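Probable hydrolase (Pseudomonas aeruginosa, PDB 3OM8) probably hydrolyses an ester or lactone bond as an alpha/beta-fold hydrolase, possibly acting as a 3-oxoadipate enol-lactonase. Local coordinates at residues Y74-L79 and G104-W109; A128-A133 and A193-T198; L212-A217 and G258-F263; K27-L32 and R93-L98; A142-E147 and T183-L188. All coordinates share one frame; numbering follows the deposited sequence.

Contact 1: Y74-L79 and G104-W109; sequences YTLARL and GIVGQW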
# COMPACT_ATOMS: atom_id res chain seq x y z
N TYR B 74 23.35 -6.56 -22.56
CA TYR B 74 22.96 -7.76 -21.82
C TYR B 74 21.48 -7.98 -22.06
O TYR B 74 20.73 -7.01 -22.14
CB TYR B 74 23.17 -7.57 -20.32
CG TYR B 74 24.55 -7.11 -19.90
CD1 TYR B 74 25.66 -7.33 -20.70
CD2 TYR B 74 24.74 -6.48 -18.68
CE1 TYR B 74 26.92 -6.91 -20.30
CE2 TYR B 74 25.98 -6.06 -18.28
CZ TYR B 74 27.07 -6.27 -19.09
OH TYR B 74 28.30 -5.83 -18.66
N THR B 75 21.06 -9.23 -22.19
CA THR B 75 19.63 -9.54 -22.19
C THR B 75 19.16 -9.87 -20.77
O THR B 75 19.96 -10.29 -19.92
CB THR B 75 19.31 -10.75 -23.06
OG1 THR B 75 19.90 -11.91 -22.47
CG2 THR B 75 19.85 -10.55 -24.47
N LEU B 76 17.87 -9.69 -20.51
CA LEU B 76 17.30 -10.06 -19.22
C LEU B 76 17.56 -11.54 -18.94
O LEU B 76 17.98 -11.92 -17.85
CB LEU B 76 15.79 -9.76 -19.18
CG LEU B 76 15.08 -10.04 -17.86
CD1 LEU B 76 15.80 -9.35 -16.70
CD2 LEU B 76 13.61 -9.61 -17.93
N ALA B 77 17.32 -12.36 -19.96
CA ALA B 77 17.44 -13.81 -19.84
C ALA B 77 18.83 -14.20 -19.36
O ALA B 77 18.98 -15.13 -18.56
CB ALA B 77 17.13 -14.47 -21.18
N ARG B 78 19.85 -13.51 -19.86
CA ARG B 78 21.23 -13.76 -19.48
C ARG B 78 21.48 -13.40 -18.02
O ARG B 78 22.19 -14.10 -17.31
CB ARG B 78 22.20 -12.99 -20.38
CG ARG B 78 23.67 -13.24 -20.09
CD ARG B 78 24.05 -14.72 -20.26
NE ARG B 78 24.34 -15.34 -18.98
CZ ARG B 78 24.74 -16.60 -18.81
NH1 ARG B 78 24.98 -17.06 -17.59
NH2 ARG B 78 24.90 -17.40 -19.86
N LEU B 79 20.90 -12.29 -17.56
CA LEU B 79 21.02 -11.88 -16.16
C LEU B 79 20.32 -12.89 -15.22
O LEU B 79 20.74 -13.09 -14.08
CB LEU B 79 20.45 -10.48 -15.95
CG LEU B 79 21.07 -9.34 -16.76
CD1 LEU B 79 20.39 -8.02 -16.41
CD2 LEU B 79 22.57 -9.26 -16.51
N GLY B 104 15.03 -6.88 -9.09
CA GLY B 104 13.62 -7.23 -9.04
C GLY B 104 13.10 -7.72 -10.39
O GLY B 104 12.20 -8.57 -10.45
N ILE B 105 13.68 -7.17 -11.46
CA ILE B 105 13.33 -7.58 -12.82
C ILE B 105 13.87 -8.99 -13.07
O ILE B 105 13.19 -9.85 -13.64
CB ILE B 105 13.87 -6.60 -13.89
CG1 ILE B 105 13.45 -5.15 -13.59
CG2 ILE B 105 13.37 -6.99 -15.27
CD1 ILE B 105 13.88 -4.15 -14.71
N VAL B 106 15.10 -9.23 -12.63
CA VAL B 106 15.64 -10.58 -12.64
C VAL B 106 14.71 -11.52 -11.88
O VAL B 106 14.45 -12.64 -12.31
CB VAL B 106 17.06 -10.62 -12.06
CG1 VAL B 106 17.58 -12.06 -12.03
CG2 VAL B 106 18.00 -9.74 -12.89
N GLY B 107 14.21 -11.05 -10.74
CA GLY B 107 13.27 -11.83 -9.95
C GLY B 107 12.04 -12.25 -10.74
O GLY B 107 11.67 -13.42 -10.75
N GLN B 108 11.40 -11.29 -11.40
CA GLN B 108 10.20 -11.59 -12.17
C GLN B 108 10.51 -12.60 -13.27
O GLN B 108 9.71 -13.50 -13.53
CB GLN B 108 9.62 -10.32 -12.76
CG GLN B 108 9.13 -9.32 -11.73
CD GLN B 108 9.00 -7.93 -12.31
OE1 GLN B 108 8.10 -7.66 -13.10
NE2 GLN B 108 9.91 -7.04 -11.93
N TRP B 109 11.68 -12.45 -13.90
CA TRP B 109 12.13 -13.37 -14.94
C TRP B 109 12.31 -14.79 -14.41
O TRP B 109 11.85 -15.75 -15.03
CB TRP B 109 13.44 -12.89 -15.59
CG TRP B 109 13.82 -13.67 -16.82
CD1 TRP B 109 13.49 -13.37 -18.11
CD2 TRP B 109 14.57 -14.90 -16.87
NE1 TRP B 109 13.99 -14.32 -18.96
CE2 TRP B 109 14.66 -15.27 -18.23
CE3 TRP B 109 15.17 -15.71 -15.91
CZ2 TRP B 109 15.33 -16.42 -18.64
CZ3 TRP B 109 15.83 -16.86 -16.32
CH2 TRP B 109 15.91 -17.20 -17.67
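Leu79 and Val106 mark where the two backbones run nearest each other, their CA atoms 6.6 Å apart, and Ala77 faces Trp109 at the other end. Residues 76-79 are the first turn of a helix, and 104-109 belong to the middle of another. Thr75 is the N-cap of the first: its OG1 accepts from Arg78 N at 3.1 Å, a task suited to a short hydroxyl side chain.

No hydrogen bond crosses, and the contact is apolar. Leu76, with CG anti to the backbone N (chi1 -177°), carries much of it. Both its methyls meet Ile105 CG2, CD1 at 3.7 Å, while its CG lies 3.7 Å from Trp109 CD1. Trp109 in turn lays one face of its indole on the backbone of Ala77, whose CA sits 3.3 Å above the ring plane, toward the rim. A small residue suits this place, because the ring can come down on the main chain, and the methyl CB still touches Trp109 CZ2 at 3.7 Å. Farther along, Leu79 CB meets Val106 CG2 at 4.0 Å, both residues being buried.

The contact joins helix 76-90 to helix 102-113, which directly follows strand 95-100. Val106 also packs on Val83, Leu79 reaches Ala194 of helix 185-196, and Trp109 meets the ring of His113 one turn on.

Contact 2: A128-A133 and A193-T198; sequences AWLGPA and AAVRDT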
# COMPACT_ATOMS: atom_id res chain seq x y z
N ALA B 128 7.75 -3.91 -13.96
CA ALA B 128 7.62 -4.89 -15.03
C ALA B 128 7.83 -4.24 -16.39
O ALA B 128 7.87 -4.92 -17.41
CB ALA B 128 6.27 -5.56 -14.97
N TRP B 129 7.95 -2.91 -16.42
CA TRP B 129 8.11 -2.20 -17.68
C TRP B 129 8.50 -0.75 -17.45
O TRP B 129 7.74 0.02 -16.87
CB TRP B 129 6.83 -2.27 -18.52
CG TRP B 129 6.85 -1.37 -19.73
CD1 TRP B 129 7.53 -1.57 -20.89
CD2 TRP B 129 6.14 -0.13 -19.89
NE1 TRP B 129 7.29 -0.54 -21.77
CE2 TRP B 129 6.43 0.36 -21.17
CE3 TRP B 129 5.27 0.60 -19.07
CZ2 TRP B 129 5.90 1.55 -21.66
CZ3 TRP B 129 4.74 1.79 -19.55
CH2 TRP B 129 5.06 2.25 -20.83
N LEU B 130 9.70 -0.40 -17.91
CA LEU B 130 10.25 0.93 -17.69
C LEU B 130 10.38 1.76 -18.97
O LEU B 130 11.15 2.72 -19.02
CB LEU B 130 11.60 0.82 -16.96
CG LEU B 130 11.49 0.27 -15.53
CD1 LEU B 130 12.85 -0.07 -14.94
CD2 LEU B 130 10.77 1.27 -14.66
N GLY B 131 9.62 1.40 -20.00
CA GLY B 131 9.58 2.15 -21.25
C GLY B 131 9.04 3.55 -21.06
O GLY B 131 8.65 3.92 -19.95
N PRO B 132 8.99 4.35 -22.15
CA PRO B 132 9.40 4.00 -23.51
C PRO B 132 10.89 3.65 -23.59
O PRO B 132 11.68 4.15 -22.79
CB PRO B 132 9.12 5.30 -24.29
CG PRO B 132 8.12 6.03 -23.48
CD PRO B 132 8.50 5.73 -22.06
N ALA B 133 11.26 2.80 -24.55
CA ALA B 133 12.66 2.34 -24.67
C ALA B 133 13.67 3.45 -25.01
O ALA B 133 14.84 3.36 -24.66
CB ALA B 133 12.75 1.20 -25.68
N ALA B 193 20.35 -2.03 -21.40
CA ALA B 193 19.77 -2.71 -22.56
C ALA B 193 18.81 -3.82 -22.12
O ALA B 193 17.75 -4.00 -22.71
CB ALA B 193 20.86 -3.26 -23.48
N ALA B 194 19.20 -4.57 -21.09
CA ALA B 194 18.31 -5.57 -20.50
C ALA B 194 17.00 -4.89 -20.11
O ALA B 194 15.93 -5.36 -20.46
CB ALA B 194 18.96 -6.22 -19.28
N VAL B 195 17.12 -3.78 -19.40
CA VAL B 195 15.96 -3.00 -18.97
C VAL B 195 15.14 -2.51 -20.16
O VAL B 195 13.92 -2.67 -20.20
CB VAL B 195 16.38 -1.77 -18.16
CG1 VAL B 195 15.18 -0.92 -17.86
CG2 VAL B 195 17.07 -2.20 -16.88
N ARG B 196 15.82 -1.92 -21.13
CA ARG B 196 15.18 -1.40 -22.34
C ARG B 196 14.26 -2.42 -23.00
O ARG B 196 13.14 -2.08 -23.39
CB ARG B 196 16.24 -0.93 -23.34
CG ARG B 196 15.69 -0.39 -24.65
CD ARG B 196 16.77 -0.42 -25.74
NE ARG B 196 17.28 -1.77 -25.92
CZ ARG B 196 18.50 -2.09 -26.34
NH1 ARG B 196 19.37 -1.14 -26.65
NH2 ARG B 196 18.84 -3.36 -26.44
N ASP B 197 14.72 -3.66 -23.12
CA ASP B 197 13.98 -4.68 -23.86
C ASP B 197 12.87 -5.33 -23.05
O ASP B 197 12.18 -6.22 -23.54
CB ASP B 197 14.93 -5.76 -24.37
CG ASP B 197 15.95 -5.22 -25.36
OD1 ASP B 197 15.71 -4.14 -25.95
OD2 ASP B 197 17.00 -5.89 -25.54
N THR B 198 12.69 -4.88 -21.82
CA THR B 198 11.79 -5.58 -20.91
C THR B 198 10.37 -5.03 -20.85
O THR B 198 10.16 -3.85 -20.55
CB THR B 198 12.36 -5.56 -19.49
OG1 THR B 198 13.56 -6.34 -19.46
CG2 THR B 198 11.35 -6.13 -18.50
O HOH W 1 11.21 -1.52 -19.99
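Thr198, Arg196 and Ala133 give up the most surface here, and the first meets the 128-133 loop through its methyl and its carbonyl. Thr198 CG2 lies 3.8 Å from Ala128 O. Its chi1 of -66° sets OG1 beside its own backbone N, and the hydroxyl donates to Ala194 O, one turn back, at 2.8 Å. Threonine thus serves two surroundings, with a methyl for the loop and a hydroxyl for the helix. Thr198 O approaches the edge of the Trp129 indole, near its plane, 3.5 Å from CD1.

The same carbonyl takes part in a water bridge. One water accepts from Leu130 N and donates to both Val195 O and Thr198 O, the last at 2.6 Å, so three backbone groups that do not bond directly are tied together. Leu130 also makes an apolar contact, its CD1 on Val195 CG1 at 3.8 Å.

Ala133 and Arg196 form the other end. Ala133 CB rests on Arg196 CG at 3.5 Å, a small methyl against the aliphatic part of a long chain. Beyond that the arginine bends at chi3 (57°) and grips Asp197 side-on, NE to OD1 at 2.8 Å and NH2 to OD2. Its NH1 has a further salt bridge to Asp137.

Trp129 also packs on Tyr218 of the second subunit. The contact ties the loop after strand 118-124 to the end of helix 185-196, where the helical insertion between residues 134 and 196 returns to the core, as in the cap of many alpha/beta hydrolases.

Contact 3: L212-A217 and G258-F263; sequences LVIAGA and GAVLSF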
# COMPACT_ATOMS: atom_id res chain seq x y z
N LEU B 212 5.85 -10.93 -2.50
CA LEU B 212 5.71 -9.67 -1.78
C LEU B 212 6.33 -8.55 -2.62
O LEU B 212 7.46 -8.68 -3.10
CB LEU B 212 6.43 -9.73 -0.43
CG LEU B 212 6.59 -8.39 0.29
CD1 LEU B 212 5.21 -7.83 0.68
CD2 LEU B 212 7.47 -8.53 1.53
N VAL B 213 5.60 -7.46 -2.80
CA VAL B 213 6.10 -6.29 -3.50
C VAL B 213 6.27 -5.11 -2.55
O VAL B 213 5.32 -4.70 -1.88
CB VAL B 213 5.14 -5.84 -4.61
CG1 VAL B 213 5.71 -4.62 -5.33
CG2 VAL B 213 4.89 -6.96 -5.59
N ILE B 214 7.49 -4.58 -2.47
CA ILE B 214 7.78 -3.38 -1.70
C ILE B 214 7.95 -2.20 -2.66
O ILE B 214 8.68 -2.31 -3.65
CB ILE B 214 9.06 -3.56 -0.86
CG1 ILE B 214 8.90 -4.78 0.06
CG2 ILE B 214 9.36 -2.31 -0.05
CD1 ILE B 214 10.11 -5.10 0.88
N ALA B 215 7.27 -1.09 -2.38
CA ALA B 215 7.34 0.08 -3.24
C ALA B 215 7.61 1.35 -2.45
O ALA B 215 7.31 1.41 -1.26
CB ALA B 215 6.07 0.24 -4.06
N GLY B 216 8.20 2.35 -3.10
CA GLY B 216 8.50 3.61 -2.46
C GLY B 216 7.54 4.65 -2.97
O GLY B 216 7.38 4.81 -4.18
N ALA B 217 6.87 5.35 -2.06
CA ALA B 217 5.86 6.32 -2.46
C ALA B 217 6.43 7.44 -3.32
O ALA B 217 5.72 8.02 -4.14
CB ALA B 217 5.17 6.91 -1.24
N GLY B 258 11.55 -6.10 8.42
CA GLY B 258 10.34 -6.63 9.03
C GLY B 258 9.43 -7.20 7.97
O GLY B 258 8.97 -8.35 8.09
N ALA B 259 9.19 -6.41 6.93
CA ALA B 259 8.32 -6.81 5.84
C ALA B 259 8.81 -8.09 5.19
O ALA B 259 8.02 -9.01 4.95
CB ALA B 259 8.23 -5.71 4.80
N VAL B 260 10.11 -8.15 4.92
CA VAL B 260 10.73 -9.32 4.29
C VAL B 260 10.66 -10.56 5.19
O VAL B 260 10.18 -11.61 4.77
CB VAL B 260 12.22 -9.06 3.90
CG1 VAL B 260 12.92 -10.34 3.52
CG2 VAL B 260 12.32 -8.04 2.77
N LEU B 261 11.14 -10.42 6.42
CA LEU B 261 11.22 -11.54 7.35
C LEU B 261 9.85 -12.14 7.69
O LEU B 261 9.71 -13.36 7.85
CB LEU B 261 11.96 -11.12 8.63
CG LEU B 261 13.47 -10.98 8.39
CD1 LEU B 261 14.21 -10.49 9.63
CD2 LEU B 261 14.04 -12.31 7.92
N SER B 262 8.83 -11.29 7.81
CA SER B 262 7.51 -11.77 8.17
C SER B 262 6.91 -12.54 7.01
O SER B 262 6.26 -13.58 7.20
CB SER B 262 6.60 -10.61 8.57
OG SER B 262 7.06 -10.01 9.76
N PHE B 263 7.15 -12.02 5.81
CA PHE B 263 6.69 -12.66 4.58
C PHE B 263 7.34 -14.03 4.38
O PHE B 263 6.68 -14.99 3.98
CB PHE B 263 6.98 -11.77 3.37
CG PHE B 263 6.70 -12.44 2.06
CD1 PHE B 263 5.40 -12.75 1.68
CD2 PHE B 263 7.73 -12.76 1.19
CE1 PHE B 263 5.13 -13.36 0.47
CE2 PHE B 263 7.48 -13.37 -0.03
CZ PHE B 263 6.18 -13.67 -0.40
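Leu212 CB sits squarely over the ring of Phe263, 3.6 Å from its centroid and only 7° off the ring normal, a CH-pi contact that carries much of this interface. The backbone of the leucine shares the ring, with Leu212 N 3.5 Å from Phe263 CZ. Phe263 holds its CG anti to the backbone N (chi1 173°), and the ring beyond it lies with one face on Leu212. A flat ring suits this place because a single face can cover both the CB and the start of the strand residue.

The rest of Leu212 turns back along the helix, the two side chains sliding past each other in opposite directions. Its CD2 reaches Ala259 O at 3.5 Å and Phe263 CB at 3.8 Å. About one turn before Phe263, Val260 offers CG2 to Ile214 CD1, 4.1 Å away, the side chains crossing at about a right angle. Ala259 CB faces both strand side chains, 4.4 Å from Ile214 CD1, and its small size lets the helix come close to them.

Leu212 and Ile214 point to the helix because alternate strand residues share a face; Val213 points the other way, onto Ile230 and Ala231 of helix 224-233. Backbone bonds to Leu121, Leu123, Arg238 and Val240 hold the strand between two neighbours. Phe263 O accepts from Arg120, and Ala259 packs on Pro243 of the third subunit.

Strand 212-216 and helix 258-263 run antiparallel, at 176°, with axes 9.9 Å apart: the layered helix-on-sheet packing of the alpha/beta hydrolase fold, here with the C-terminal helix against the strand next to edge strand 238-242.

Contact 4: K27-L32 and R93-L98; sequences KPLLAL and RRAHFL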
# COMPACT_ATOMS: atom_id res chain seq x y z
N LYS B 27 20.58 -23.43 7.29
CA LYS B 27 19.40 -22.59 7.17
C LYS B 27 18.99 -22.43 5.71
O LYS B 27 19.81 -22.58 4.82
CB LYS B 27 19.63 -21.24 7.84
CG LYS B 27 19.55 -21.34 9.36
CD LYS B 27 19.98 -20.06 10.05
CE LYS B 27 19.99 -20.25 11.56
NZ LYS B 27 20.68 -19.13 12.26
N PRO B 28 17.71 -22.13 5.47
CA PRO B 28 17.16 -22.01 4.11
C PRO B 28 17.85 -20.90 3.34
O PRO B 28 18.23 -19.88 3.93
CB PRO B 28 15.70 -21.62 4.36
CG PRO B 28 15.42 -22.06 5.78
CD PRO B 28 16.71 -21.82 6.50
N LEU B 29 18.01 -21.08 2.03
CA LEU B 29 18.78 -20.15 1.20
C LEU B 29 17.95 -18.96 0.75
O LEU B 29 16.85 -19.13 0.21
CB LEU B 29 19.36 -20.88 -0.02
CG LEU B 29 20.60 -20.35 -0.79
CD1 LEU B 29 20.28 -19.13 -1.60
CD2 LEU B 29 21.77 -20.07 0.13
N LEU B 30 18.46 -17.76 1.00
CA LEU B 30 17.87 -16.54 0.49
C LEU B 30 18.87 -15.81 -0.40
O LEU B 30 19.95 -15.41 0.06
CB LEU B 30 17.43 -15.62 1.63
CG LEU B 30 17.05 -14.20 1.21
CD1 LEU B 30 15.89 -14.22 0.22
CD2 LEU B 30 16.71 -13.35 2.41
N ALA B 31 18.53 -15.64 -1.68
CA ALA B 31 19.40 -14.95 -2.64
C ALA B 31 18.97 -13.50 -2.84
O ALA B 31 17.80 -13.21 -3.03
CB ALA B 31 19.42 -15.69 -3.97
N LEU B 32 19.95 -12.60 -2.79
CA LEU B 32 19.71 -11.17 -3.00
C LEU B 32 20.30 -10.74 -4.33
O LEU B 32 21.40 -11.15 -4.69
CB LEU B 32 20.36 -10.36 -1.87
CG LEU B 32 19.97 -10.85 -0.47
CD1 LEU B 32 20.49 -9.91 0.60
CD2 LEU B 32 18.47 -10.96 -0.39
N ARG B 93 18.76 -26.59 -5.05
CA ARG B 93 17.62 -26.84 -5.91
C ARG B 93 16.68 -25.63 -5.95
O ARG B 93 16.08 -25.33 -6.98
CB ARG B 93 16.85 -28.08 -5.44
CG ARG B 93 15.67 -28.43 -6.33
CD ARG B 93 16.10 -28.47 -7.78
NE ARG B 93 14.99 -28.66 -8.71
CZ ARG B 93 15.11 -28.58 -10.04
NH1 ARG B 93 16.29 -28.32 -10.59
NH2 ARG B 93 14.05 -28.76 -10.81
N ARG B 94 16.59 -24.91 -4.84
CA ARG B 94 15.54 -23.92 -4.69
C ARG B 94 15.84 -22.92 -3.56
O ARG B 94 16.35 -23.29 -2.51
CB ARG B 94 14.21 -24.63 -4.44
CG ARG B 94 13.01 -23.72 -4.39
CD ARG B 94 11.72 -24.52 -4.22
NE ARG B 94 10.85 -24.35 -5.38
CZ ARG B 94 9.52 -24.30 -5.33
NH1 ARG B 94 8.83 -24.13 -6.46
NH2 ARG B 94 8.90 -24.42 -4.16
N ALA B 95 15.53 -21.66 -3.81
CA ALA B 95 15.89 -20.60 -2.88
C ALA B 95 14.82 -19.54 -2.85
O ALA B 95 14.03 -19.42 -3.79
CB ALA B 95 17.22 -19.98 -3.29
N HIS B 96 14.80 -18.76 -1.78
CA HIS B 96 14.00 -17.54 -1.78
C HIS B 96 14.80 -16.50 -2.55
O HIS B 96 16.02 -16.54 -2.54
CB HIS B 96 13.74 -17.04 -0.35
CG HIS B 96 12.88 -17.95 0.46
ND1 HIS B 96 11.60 -18.28 0.09
CD2 HIS B 96 13.11 -18.58 1.64
CE1 HIS B 96 11.08 -19.09 1.00
NE2 HIS B 96 11.97 -19.28 1.95
N PHE B 97 14.11 -15.57 -3.19
CA PHE B 97 14.77 -14.55 -3.96
C PHE B 97 14.27 -13.17 -3.58
O PHE B 97 13.07 -12.93 -3.60
CB PHE B 97 14.54 -14.78 -5.46
CG PHE B 97 15.35 -13.86 -6.36
CD1 PHE B 97 16.58 -14.25 -6.84
CD2 PHE B 97 14.87 -12.60 -6.70
CE1 PHE B 97 17.33 -13.40 -7.65
CE2 PHE B 97 15.60 -11.76 -7.51
CZ PHE B 97 16.83 -12.16 -7.99
N LEU B 98 15.19 -12.28 -3.24
CA LEU B 98 14.87 -10.87 -3.05
C LEU B 98 15.71 -10.00 -4.00
O LEU B 98 16.94 -10.00 -3.92
CB LEU B 98 15.13 -10.45 -1.60
CG LEU B 98 15.26 -8.96 -1.30
CD1 LEU B 98 14.15 -8.16 -1.96
CD2 LEU B 98 15.23 -8.75 0.20
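Ala31 binds strand 95-98 through both of its peptide groups: its N donates to His96 O and its O accepts from Leu98 N, each at 2.8 Å. The two bonds are nearly straight, 177° and 175° at the hydrogen, and Leu98 N meets Ala31 O nearly along the C=O axis. A third bond, His96 N to Leu29 O at 2.9 Å, extends the pairing toward the start of the strands. Leu30, Ala31 and Leu32 thus pair in parallel with His96, Phe97 and Leu98. The CA-H groups of Leu30, Phe97 and Leu32 add contacts to the carbonyl oxygens opposite.

Side chains alternate between the two faces. On one, Leu30 crosses His96 at about a right angle, its CD1 3.6 Å from His96 CB, and Leu32 CD2 meets Leu98 CB at the same distance. The leucine branches reach across to the next strand while their CB atoms point out of the sheet. His96 turns its polar end toward strand 118-124, on the other side of strand 95-100, where ND1 is bonded to Arg120 N, so this buried imidazole has a partner. Leu264, Phe256 and Val260 of helix 253-264 cover this face.

Ala31 and Phe97 share the other face, the small methyl beside the large ring, and Ala31 O lies over one face of that ring. At the start of the strands Leu29 CD1 packs on Ala95 CB at 3.6 Å.

Strand 29-33 is also bonded to strand 55-59. The pair lies in the central, mostly parallel sheet of the alpha/beta hydrolase fold, and strand 95-100 leads into a GxSxG sequence consistent with the nucleophile elbow.

Contact 5: A142-E147 and T183-L188; sequences AVLQAE and TNRHGL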
# COMPACT_ATOMS: atom_id res chain seq x y z
N ALA B 142 25.13 7.95 -23.94
CA ALA B 142 25.71 8.94 -23.04
C ALA B 142 26.73 8.36 -22.05
O ALA B 142 27.76 8.98 -21.80
CB ALA B 142 24.59 9.67 -22.27
N VAL B 143 26.43 7.21 -21.46
CA VAL B 143 27.38 6.61 -20.52
C VAL B 143 28.66 6.13 -21.24
O VAL B 143 29.76 6.30 -20.72
CB VAL B 143 26.75 5.46 -19.66
CG1 VAL B 143 26.45 4.22 -20.50
CG2 VAL B 143 27.68 5.10 -18.51
N LEU B 144 28.52 5.56 -22.43
CA LEU B 144 29.69 5.14 -23.22
C LEU B 144 30.65 6.28 -23.58
O LEU B 144 31.85 6.09 -23.65
CB LEU B 144 29.27 4.41 -24.50
CG LEU B 144 28.59 3.06 -24.32
CD1 LEU B 144 28.11 2.54 -25.66
CD2 LEU B 144 29.55 2.07 -23.67
N GLN B 145 30.10 7.47 -23.79
CA GLN B 145 30.91 8.60 -24.25
C GLN B 145 31.48 9.45 -23.11
O GLN B 145 32.28 10.34 -23.36
CB GLN B 145 30.10 9.47 -25.21
CG GLN B 145 29.79 8.75 -26.50
CD GLN B 145 31.07 8.40 -27.25
OE1 GLN B 145 32.04 9.14 -27.20
NE2 GLN B 145 31.07 7.26 -27.93
N ALA B 146 31.08 9.18 -21.87
CA ALA B 146 31.48 10.02 -20.75
C ALA B 146 32.98 10.03 -20.51
O ALA B 146 33.65 9.01 -20.68
CB ALA B 146 30.76 9.59 -19.50
N GLU B 147 33.50 11.18 -20.09
CA GLU B 147 34.90 11.23 -19.67
C GLU B 147 35.03 10.28 -18.48
O GLU B 147 35.78 9.31 -18.53
CB GLU B 147 35.32 12.65 -19.29
CG GLU B 147 36.66 13.08 -19.88
CD GLU B 147 36.54 13.53 -21.33
OE1 GLU B 147 35.62 14.32 -21.65
OE2 GLU B 147 37.37 13.10 -22.17
N THR B 183 31.89 1.73 -11.12
CA THR B 183 31.13 0.89 -12.03
C THR B 183 31.57 1.10 -13.48
O THR B 183 31.54 2.22 -14.00
CB THR B 183 29.61 1.09 -11.89
OG1 THR B 183 29.18 0.61 -10.61
CG2 THR B 183 28.87 0.31 -12.96
N ASN B 184 31.98 0.02 -14.14
CA ASN B 184 32.44 0.13 -15.51
C ASN B 184 31.29 0.47 -16.45
O ASN B 184 30.18 -0.06 -16.30
CB ASN B 184 33.12 -1.17 -15.95
CG ASN B 184 33.67 -1.08 -17.35
OD1 ASN B 184 32.92 -1.13 -18.32
ND2 ASN B 184 34.99 -0.97 -17.45
N ARG B 185 31.54 1.36 -17.40
CA ARG B 185 30.49 1.90 -18.25
C ARG B 185 29.79 0.83 -19.06
O ARG B 185 28.66 1.03 -19.51
CB ARG B 185 31.04 2.98 -19.18
CG ARG B 185 31.97 2.47 -20.27
CD ARG B 185 32.65 3.64 -20.97
NE ARG B 185 33.38 4.49 -20.02
CZ ARG B 185 33.68 5.76 -20.24
NH1 ARG B 185 33.31 6.34 -21.37
NH2 ARG B 185 34.35 6.46 -19.33
N HIS B 186 30.46 -0.31 -19.27
CA HIS B 186 29.86 -1.39 -20.04
C HIS B 186 28.86 -2.20 -19.21
O HIS B 186 27.90 -2.76 -19.75
CB HIS B 186 30.94 -2.29 -20.65
CG HIS B 186 31.79 -1.59 -21.67
ND1 HIS B 186 31.40 -1.46 -22.99
CD2 HIS B 186 32.97 -0.94 -21.56
CE1 HIS B 186 32.31 -0.77 -23.65
NE2 HIS B 186 33.28 -0.44 -22.80
N GLY B 187 29.09 -2.27 -17.90
CA GLY B 187 28.12 -2.86 -17.00
C GLY B 187 26.81 -2.09 -17.04
O GLY B 187 25.73 -2.66 -17.21
N LEU B 188 26.91 -0.77 -16.89
CA LEU B 188 25.76 0.12 -17.01
C LEU B 188 25.08 0.02 -18.37
O LEU B 188 23.87 -0.18 -18.46
CB LEU B 188 26.19 1.57 -16.77
CG LEU B 188 26.79 1.87 -15.40
CD1 LEU B 188 27.07 3.36 -15.28
CD2 LEU B 188 25.83 1.43 -14.33
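Ala146 O is gripped by both terminal nitrogens of Arg185, NH1 at 2.8 Å and NH2 at 3.0 Å, an end-on fork closing on one atom. NH1 lies in the carbonyl plane, on a lone pair, whereas NH2 stands above that plane. Each nitrogen has a second acceptor: NH1 donates to Leu144 O at 2.7 Å and NH2 to Glu147 O at a longer 3.3 Å. Both of these oxygens lie in the guanidinium plane at its edge, but each receives its donor from above its own carbonyl plane. All four bonds are clearly bent, none straighter than 142° at the hydrogen. Together they should hold the flat group against rotation, and the positive charge probably suits the carbonyls gathered around the C-terminal part of helix 134-145.

The way there is bent. Arg185 CG takes the crowded position between backbone N and carbonyl carbon (chi1 69°), and the chain turns again at chi3 (57°). Its aliphatic part passes Val143 and Leu144, with Arg185 CB 4.0 Å from Val143 CG2. Arginine suits this place, being long enough to pack by its methylenes and bond by its tip.

Packing contacts flank it. Val143 CG2 meets Leu188 CD1 at 3.7 Å, and Leu144 CD2 comes to 4.0 Å from His186 CE1, the two side chains crossing at about a right angle. Asn184 is the N-cap of the second helix, its OD1 accepting from His186 N at 2.8 Å.

Met149 also touches Val143 and Arg185. A side chain from the first turn of helix 185-196 thus binds carbonyls in and just after the last turn of helix 134-145, joining the first and last helices of an insertion that resembles the cap of alpha/beta hydrolases.

How the contacts relate
Contact 4 lies in the central sheet, and contacts 1 and 3 bring helices to it: Gly107 of contact 1 touches Phe97, and Val260 of contact 3 touches Leu98. Contacts 3 and 4 have centres 16 Å apart. Along the chain contacts 4 and 1 alternate their segments; helix 76-90, strand 95-100 and helix 102-113 follow one another and pack together. Contact 2, its centre 11 Å from that of contact 1, joins this core to helix 185-196. Contact 5 uses the same helix and is nested within the loop contact 2 closes; its centre is about 32 Å from those of contacts 3 and 4. Together they run from the sheet core to an outlying, probably cap-like, helical insertion.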